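Local coordinates for protein dihydropyrimidinase (Brevibacillus agri, PDB 3SFW) that probably hydrolyses the amide bond of dihydropyrimidine rings, as a zinc-dependent member of the amidohydrolase family, at residues I341-M346 with E407-N412; T399-I404 with Q422-V427. All coordinates share one frame; numbering follows the deposited sequence.

How the contacts relate
Going from the N terminus, the chain reaches 341-346 first, then 399-404, 407-412 and 422-427, and the two contacts therefore cross. Contact 1 closes a loop of 60 residues, mixed helix and strand, by bringing 407-412 back to the start of helix 345-354. Contact 2 closes a shorter one, pairing strands 393-403 and 422-432 across 17 residues without helix or strand, and 407-412 belongs to that connection. The centres lie about 13 Å apart, and the contacts touch where D344 OD2 packs 3.6 Å from I404 CG2. Together they tie helix 345-354 and the loop before it to the antiparallel strand pair and its long connection.

Contact 1 of 2, residues I341-M346 with E407-N412; sequences IIEDRM and ETHHMN
E343 and M411 mark the closest backbone approach, their CA atoms 7.0 Å apart, between a turn leading into helix 345-354 and an irregular loop. At that separation the two backbones do not bond to each other, and the link is made by the E343 side chain. Its CG is anti to the backbone N (chi1 -174°), the chain beyond is extended, and both carboxylate oxygens reach the loop. OE1 accepts the H410 backbone N at 2.7 Å through its syn lone pair, with a weak second bond from M411 N at 3.2 Å. OE2 takes H410 ND1 at 2.7 Å, a nearly straight bond (174°) that lies in the imidazole plane. The carboxylate and ring planes are 35° apart, and ND1 meets OE2 on the syn side, somewhat out of the carboxylate plane. Gripped at both oxygens, the carboxylate has little freedom to rotate, and its negative charge would favour a proton on ND1. An alanine at E343 would probably leave H410 ND1 and the H410 backbone N without their acceptors and set the imidazole freer to turn. Beneath the polar link, M411 SD lies 3.9 Å from E343 CB, and M411 CG is 4.0 Å from I342 CG2. Both D344 OD2 and H409 ND1 are bonded to N416 ND2. F83, at the C-terminal end of helix 74-83, stacks on the H410 ring, while A80 in the same helix backs E343 and M411. I342 rests on D56 and T59 of strand 49-59, and I341 N bonds to H316, next in sequence to the zinc ligand D315.

Contact 2 of 2, residues T399-I404 with Q422-V427; sequences TVQRTI and QVHGDV
R402 lays its guanidinium against V423 and G425. V423 CG2 sits over one face, displaced toward the rim, and G425 O lies at the edge, in the plane of the group. NE donates to that oxygen at 3.0 Å, close to the carbonyl plane, and NH2 adds a weak bond to the same atom. D426 OD1, 3.4 Å from NE, is well out of the guanidinium plane and is held by charge alone, while D426 OD2 has K441 as its salt-bridge partner. R402 gets there with CG between its own backbone N and carbonyl carbon (chi1 66°), a position from which an extended chain runs to NE. The second flat group is the H424 imidazole, with Q401 CG over one face, a CH-pi contact 3.6 Å from the ring centroid. Amide and ring lie side by side, their planes 24° apart.

Between these two groups, which lie on opposite faces, runs an antiparallel pair of neighbouring strands joined by a long connection, within a mixed sheet in which 393-403 also pairs with 49-59. R402 and V423 form the hydrogen-bonded pair, R402 N to V423 O and V423 N to R402 O both at 3.0 Å. Q401 with H424 and T403 with Q422 are non-hydrogen-bonded pairs. Farther on, G425 N bonds to V400 O at 2.8 Å. The axes of the short segments 400-403 and 422-427 make an angle of 119°, far from straight antiparallel, and strand 422-427 bends near G425. There the backbone adopts angles at which a CB would press on the carbonyl oxygen of H424. R402 and V423 share one face, where V423 meets T347 and S351 of helix 345-354. I404 CD1 packs 4.0 Å from V423 CG1 and also touches I348 in that helix.

Contact 1 of 2, residues I341-M346 with E407-N412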
loop_
_atom_site.group_PDB
_atom_site.type_symbol
_atom_site.label_atom_id
_atom_site.label_comp_id
_atom_site.label_asym_id
_atom_site.label_seq_id
_atom_site.Cartn_x
_atom_site.Cartn_y
_atom_site.Cartn_z
ATOM N N ILE A 341 34.907 -2.057 -2.994
ATOM C CA ILE A 341 33.957 -1.195 -3.673
ATOM C C ILE A 341 34.374 0.307 -3.624
ATOM O O ILE A 341 33.836 1.141 -4.363
ATOM C CB ILE A 341 32.527 -1.366 -3.012
ATOM C CG1 ILE A 341 32.145 -2.833 -2.808
ATOM C CG2 ILE A 341 31.429 -0.631 -3.865
ATOM C CD1 ILE A 341 32.035 -3.628 -4.153
ATOM N N ILE A 342 35.313 0.661 -2.759
ATOM C CA ILE A 342 35.533 2.106 -2.505
ATOM C C ILE A 342 35.947 2.886 -3.763
ATOM O O ILE A 342 35.550 4.041 -3.953
ATOM C CB ILE A 342 36.495 2.334 -1.337
ATOM C CG1 ILE A 342 36.281 3.728 -0.722
ATOM C CG2 ILE A 342 38.000 2.146 -1.781
ATOM C CD1 ILE A 342 37.068 3.866 0.649
ATOM N N GLU A 343 36.748 2.259 -4.629
ATOM C CA GLU A 343 37.379 3.009 -5.673
ATOM C C GLU A 343 36.446 3.296 -6.858
ATOM O O GLU A 343 36.537 4.351 -7.495
ATOM C CB GLU A 343 38.607 2.251 -6.173
ATOM C CG GLU A 343 39.414 3.065 -7.190
ATOM C CD GLU A 343 40.826 2.517 -7.396
ATOM O OE1 GLU A 343 41.273 1.653 -6.605
ATOM O OE2 GLU A 343 41.491 2.982 -8.351
ATOM N N ASP A 344 35.487 2.414 -7.082
ATOM C CA ASP A 344 34.666 2.515 -8.306
ATOM C C ASP A 344 33.299 3.141 -8.097
ATOM O O ASP A 344 32.520 3.337 -9.084
ATOM C CB ASP A 344 34.593 1.174 -8.999
ATOM C CG ASP A 344 35.963 0.694 -9.407
ATOM O OD1 ASP A 344 36.704 1.496 -10.051
ATOM O OD2 ASP A 344 36.338 -0.408 -8.969
ATOM N N ARG A 345 33.025 3.525 -6.848
ATOM C CA ARG A 345 31.670 4.043 -6.499
ATOM C C ARG A 345 31.276 5.232 -7.405
ATOM O O ARG A 345 30.157 5.234 -7.990
ATOM C CB ARG A 345 31.604 4.491 -5.015
ATOM C CG ARG A 345 30.231 5.123 -4.642
ATOM C CD ARG A 345 30.218 5.577 -3.150
ATOM N NE ARG A 345 31.204 6.620 -2.923
ATOM C CZ ARG A 345 30.927 7.853 -2.500
ATOM N NH1 ARG A 345 29.661 8.204 -2.225
ATOM N NH2 ARG A 345 31.927 8.743 -2.373
ATOM N N MET A 346 32.121 6.266 -7.474
ATOM C CA MET A 346 31.748 7.494 -8.213
ATOM C C MET A 346 31.563 7.178 -9.710
ATOM O O MET A 346 30.569 7.627 -10.342
ATOM C CB MET A 346 32.817 8.573 -8.054
ATOM C CG MET A 346 32.961 9.116 -6.628
ATOM S SD MET A 346 31.557 10.120 -6.141
ATOM C CE MET A 346 31.898 11.628 -6.991
ATOM N N GLU A 407 44.037 -4.839 -12.576
ATOM C CA GLU A 407 45.332 -4.435 -13.142
ATOM C C GLU A 407 45.624 -2.950 -12.978
ATOM O O GLU A 407 46.788 -2.542 -13.006
ATOM C CB GLU A 407 45.442 -4.804 -14.626
ATOM C CG GLU A 407 45.213 -6.282 -14.899
ATOM C CD GLU A 407 46.216 -7.202 -14.197
ATOM O OE1 GLU A 407 45.839 -8.371 -13.914
ATOM O OE2 GLU A 407 47.384 -6.778 -13.958
ATOM N N THR A 408 44.580 -2.134 -12.811
ATOM C CA THR A 408 44.772 -0.688 -12.795
ATOM C C THR A 408 44.151 -0.036 -11.560
ATOM O O THR A 408 44.293 1.172 -11.384
ATOM C CB THR A 408 44.161 -0.012 -14.047
ATOM O OG1 THR A 408 42.821 -0.472 -14.224
ATOM C CG2 THR A 408 45.000 -0.358 -15.289
ATOM N N HIS A 409 43.529 -0.834 -10.680
ATOM C CA HIS A 409 42.958 -0.262 -9.439
ATOM C C HIS A 409 44.029 -0.008 -8.354
ATOM O O HIS A 409 45.211 -0.371 -8.519
ATOM C CB HIS A 409 41.678 -1.012 -8.938
ATOM C CG HIS A 409 41.921 -2.316 -8.212
ATOM N ND1 HIS A 409 40.916 -3.254 -8.041
ATOM C CD2 HIS A 409 42.975 -2.769 -7.485
ATOM C CE1 HIS A 409 41.347 -4.237 -7.269
ATOM N NE2 HIS A 409 42.590 -3.963 -6.906
ATOM N N HIS A 410 43.641 0.663 -7.282
ATOM C CA HIS A 410 44.601 1.024 -6.226
ATOM C C HIS A 410 44.242 0.436 -4.865
ATOM O O HIS A 410 44.979 0.647 -3.872
ATOM C CB HIS A 410 44.738 2.550 -6.156
ATOM C CG HIS A 410 45.119 3.170 -7.464
ATOM N ND1 HIS A 410 44.192 3.385 -8.470
ATOM C CD2 HIS A 410 46.321 3.575 -7.957
ATOM C CE1 HIS A 410 44.806 3.920 -9.519
ATOM N NE2 HIS A 410 46.101 4.005 -9.250
ATOM N N MET A 411 43.107 -0.279 -4.789
ATOM C CA MET A 411 42.736 -0.982 -3.551
ATOM C C MET A 411 43.724 -2.129 -3.286
ATOM O O MET A 411 44.212 -2.756 -4.249
ATOM C CB MET A 411 41.305 -1.521 -3.644
ATOM C CG MET A 411 40.275 -0.389 -3.815
ATOM S SD MET A 411 38.646 -1.039 -4.171
ATOM C CE MET A 411 38.926 -1.678 -5.875
ATOM N N ASN A 412 44.124 -2.299 -2.023
ATOM C CA ASN A 412 45.110 -3.332 -1.721
ATOM C C ASN A 412 44.406 -4.696 -1.628
ATOM O O ASN A 412 44.291 -5.268 -0.544
ATOM C CB ASN A 412 45.894 -2.999 -0.438
ATOM C CG ASN A 412 47.106 -3.908 -0.240
ATOM O OD1 ASN A 412 47.536 -4.597 -1.183
ATOM N ND2 ASN A 412 47.570 -4.021 0.998
#

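Contact 2 of 2, residues T399-I404 with Q422-V427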
loop_
_atom_site.group_PDB
_atom_site.type_symbol
_atom_site.label_atom_id
_atom_site.label_comp_id
_atom_site.label_asym_id
_atom_site.label_seq_id
_atom_site.Cartn_x
_atom_site.Cartn_y
_atom_site.Cartn_z
ATOM N N THR A 399 34.266 11.875 -20.751
ATOM C CA THR A 399 34.336 11.287 -22.127
ATOM C C THR A 399 35.215 10.025 -22.234
ATOM O O THR A 399 35.072 9.236 -23.169
ATOM C CB THR A 399 34.871 12.327 -23.155
ATOM O OG1 THR A 399 36.236 12.626 -22.887
ATOM C CG2 THR A 399 34.058 13.592 -23.089
ATOM N N VAL A 400 36.080 9.815 -21.259
ATOM C CA VAL A 400 37.052 8.737 -21.316
ATOM C C VAL A 400 36.369 7.387 -21.182
ATOM O O VAL A 400 35.622 7.137 -20.230
ATOM C CB VAL A 400 38.116 8.916 -20.203
ATOM C CG1 VAL A 400 39.063 7.707 -20.120
ATOM C CG2 VAL A 400 38.863 10.269 -20.355
ATOM N N GLN A 401 36.624 6.493 -22.131
ATOM C CA GLN A 401 36.176 5.112 -21.977
ATOM C C GLN A 401 37.273 4.293 -21.376
ATOM O O GLN A 401 38.424 4.387 -21.784
ATOM C CB GLN A 401 35.844 4.497 -23.318
ATOM C CG GLN A 401 34.836 5.243 -24.112
ATOM C CD GLN A 401 34.466 4.459 -25.346
ATOM O OE1 GLN A 401 33.714 3.469 -25.258
ATOM N NE2 GLN A 401 35.127 4.778 -26.471
ATOM N N ARG A 402 36.923 3.436 -20.428
ATOM C CA ARG A 402 37.946 2.559 -19.853
ATOM C C ARG A 402 37.314 1.293 -19.300
ATOM O O ARG A 402 36.100 1.159 -19.275
ATOM C CB ARG A 402 38.770 3.294 -18.791
ATOM C CG ARG A 402 37.960 3.680 -17.569
ATOM C CD ARG A 402 38.801 4.485 -16.588
ATOM N NE ARG A 402 37.958 5.076 -15.566
ATOM C CZ ARG A 402 37.750 4.553 -14.365
ATOM N NH1 ARG A 402 38.408 3.448 -13.971
ATOM N NH2 ARG A 402 36.928 5.187 -13.519
ATOM N N THR A 403 38.150 0.315 -18.996
ATOM C CA THR A 403 37.661 -0.936 -18.421
ATOM C C THR A 403 38.099 -0.996 -16.959
ATOM O O THR A 403 39.244 -0.738 -16.649
ATOM C CB THR A 403 38.306 -2.094 -19.147
ATOM O OG1 THR A 403 37.898 -2.027 -20.517
ATOM C CG2 THR A 403 37.868 -3.420 -18.545
ATOM N N ILE A 404 37.176 -1.294 -16.062
ATOM C CA ILE A 404 37.586 -1.468 -14.653
ATOM C C ILE A 404 38.390 -2.760 -14.531
ATOM O O ILE A 404 37.934 -3.833 -14.977
ATOM C CB ILE A 404 36.349 -1.507 -13.743
ATOM C CG1 ILE A 404 35.683 -0.118 -13.767
ATOM C CG2 ILE A 404 36.774 -1.822 -12.278
ATOM C CD1 ILE A 404 34.424 0.000 -12.860
ATOM N N GLN A 422 32.907 -2.111 -18.697
ATOM C CA GLN A 422 33.189 -0.897 -19.469
ATOM C C GLN A 422 32.459 0.296 -18.858
ATOM O O GLN A 422 31.240 0.258 -18.688
ATOM C CB GLN A 422 32.709 -1.059 -20.907
ATOM C CG GLN A 422 33.214 -2.332 -21.524
ATOM C CD GLN A 422 34.669 -2.281 -21.706
ATOM O OE1 GLN A 422 35.416 -2.966 -20.998
ATOM N NE2 GLN A 422 35.128 -1.391 -22.600
ATOM N N VAL A 423 33.184 1.386 -18.650
ATOM C CA VAL A 423 32.568 2.636 -18.156
ATOM C C VAL A 423 33.035 3.818 -18.968
ATOM O O VAL A 423 34.097 3.769 -19.626
ATOM C CB VAL A 423 32.932 2.883 -16.677
ATOM C CG1 VAL A 423 32.387 1.717 -15.810
ATOM C CG2 VAL A 423 34.460 3.033 -16.509
ATOM N N HIS A 424 32.279 4.911 -18.906
ATOM C CA HIS A 424 32.819 6.214 -19.255
ATOM C C HIS A 424 33.010 7.038 -18.011
ATOM O O HIS A 424 32.160 7.021 -17.112
ATOM C CB HIS A 424 31.837 6.967 -20.164
ATOM C CG HIS A 424 31.667 6.335 -21.506
ATOM N ND1 HIS A 424 31.933 7.006 -22.678
ATOM C CD2 HIS A 424 31.295 5.083 -21.856
ATOM C CE1 HIS A 424 31.740 6.188 -23.699
ATOM N NE2 HIS A 424 31.334 5.020 -23.229
ATOM N N GLY A 425 34.047 7.850 -18.023
ATOM C CA GLY A 425 34.337 8.780 -16.929
ATOM C C GLY A 425 35.652 8.389 -16.275
ATOM O O GLY A 425 35.902 7.229 -16.045
ATOM N N ASP A 426 36.530 9.368 -16.083
ATOM C CA ASP A 426 37.843 9.118 -15.493
ATOM C C ASP A 426 38.113 10.255 -14.492
ATOM O O ASP A 426 37.925 11.443 -14.795
ATOM C CB ASP A 426 38.909 9.080 -16.623
ATOM C CG ASP A 426 40.189 8.313 -16.232
ATOM O OD1 ASP A 426 40.185 7.571 -15.231
ATOM O OD2 ASP A 426 41.201 8.447 -16.965
ATOM N N VAL A 427 38.509 9.872 -13.281
ATOM C CA VAL A 427 38.978 10.839 -12.262
ATOM C C VAL A 427 40.405 11.296 -12.574
ATOM O O VAL A 427 41.360 10.486 -12.535
ATOM C CB VAL A 427 38.894 10.201 -10.854
ATOM C CG1 VAL A 427 39.494 11.127 -9.786
ATOM C CG2 VAL A 427 37.387 9.869 -10.525
HETATM O O HOH W 1 33.657 2.281 -22.136
#